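Local coordinates for AB hydrolase-1 domain-containing protein (Parabacteroides distasonis, PDB 4Q34) that probably hydrolyses ester bonds, as a member of the alpha/beta hydrolase family, at the interface of chains A and B. Sequence-based numbering; all coordinates share one arbitrary frame. Chains: chain A/B, Uncharacterized protein.

The interface of chains A and B. Residues chain A 29, 97-100; chain B 103-105.
B:Pro105 wedges between the A:Phe29 ring and the backbone of the loop A:Gly97 to A:Ser100. The apolar half is a CH-pi contact: B:Pro105 CB sits 3.6 Å above the centre of the A:Phe29 ring, roughly equidistant from the six ring carbons, with A:Phe29 CZ 3.7 Å from B:Pro105 CB. The two side chains cross at about a right angle, with the CA-CB edge of the tilted proline ring nearest the aromatic face and CB over its centre. A:Phe29, in strand 28-31, reaches this place with CG anti to the backbone N (chi1 -175°), and chi2 of -86° turns its face to the proline. An alanine here would probably leave B:Pro105 CB without its aromatic platform and open a gap beside the pyrrolidine ring. Away from the phenyl group, the proline packs against main chain: B:Pro105 CG lies 3.4 Å from A:Thr98 O, and B:Pro105 CD is 3.6 Å from A:Glu99 O. These are van der Waals contacts between ring carbons and carbonyl oxygens. The polar part is a hydroxyl-to-hydroxyl hydrogen bond between A:Ser100 OG and B:Ser104 OG at 2.9 Å, whose donor is not settled by the coordinates. Each OG stands anti to its own carbonyl carbon and beside its backbone N, which brings the two hydroxyls tip to tip. This patch belongs to a two-fold symmetric interface, so its twin recurs with the chains exchanged. By combining a proline wedge with a serine pair, it helps join the two copies in the deposited assembly, which may correspond to a biological dimer.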
# COMPACT_ATOMS: atom_id res chain seq x y z
N PHE A 29 8.33 -2.56 20.00
CA PHE A 29 7.46 -2.03 18.99
C PHE A 29 8.26 -1.64 17.77
O PHE A 29 9.05 -0.70 17.79
CB PHE A 29 6.66 -0.83 19.53
CG PHE A 29 5.66 -0.32 18.56
CD1 PHE A 29 6.04 0.60 17.61
CD2 PHE A 29 4.35 -0.83 18.55
CE1 PHE A 29 5.15 1.08 16.71
CE2 PHE A 29 3.44 -0.35 17.58
CZ PHE A 29 3.86 0.61 16.70
N GLY A 97 3.79 3.83 12.55
CA GLY A 97 4.78 4.78 13.07
C GLY A 97 4.99 4.57 14.55
O GLY A 97 4.28 3.80 15.17
N THR A 98 5.97 5.28 15.11
CA THR A 98 6.35 5.17 16.50
C THR A 98 5.69 6.24 17.38
O THR A 98 5.91 6.24 18.61
CB THR A 98 7.87 5.28 16.64
OG1 THR A 98 8.29 6.53 16.07
CG2 THR A 98 8.55 4.07 15.91
N GLU A 99 4.94 7.15 16.78
CA GLU A 99 4.36 8.27 17.55
C GLU A 99 2.85 8.12 17.77
O GLU A 99 2.13 7.49 16.96
CB GLU A 99 4.55 9.57 16.78
CG GLU A 99 5.97 9.95 16.53
CD GLU A 99 6.08 10.96 15.43
OE1 GLU A 99 5.67 10.63 14.30
OE2 GLU A 99 6.61 12.06 15.67
N SER A 100 2.37 8.73 18.85
CA SER A 100 0.95 8.88 19.06
C SER A 100 0.53 10.05 18.19
O SER A 100 1.27 11.03 18.10
CB SER A 100 0.66 9.17 20.54
OG SER A 100 0.88 8.01 21.33
N ILE B 103 -4.20 7.45 17.21
CA ILE B 103 -3.45 6.23 17.06
C ILE B 103 -2.27 6.33 18.03
O ILE B 103 -1.57 7.31 18.03
CB ILE B 103 -2.88 6.12 15.63
CG1 ILE B 103 -3.97 6.17 14.56
CG2 ILE B 103 -2.06 4.85 15.49
CD1 ILE B 103 -4.95 5.07 14.64
N SER B 104 -2.02 5.27 18.79
CA SER B 104 -0.85 5.18 19.67
C SER B 104 -0.22 3.82 19.56
O SER B 104 -0.94 2.82 19.59
CB SER B 104 -1.28 5.34 21.12
OG SER B 104 -1.71 6.66 21.35
N PRO B 105 1.12 3.75 19.50
CA PRO B 105 1.75 2.42 19.53
C PRO B 105 1.36 1.61 20.76
O PRO B 105 1.31 2.18 21.84
CB PRO B 105 3.24 2.75 19.59
CG PRO B 105 3.33 4.04 18.89
CD PRO B 105 2.12 4.81 19.33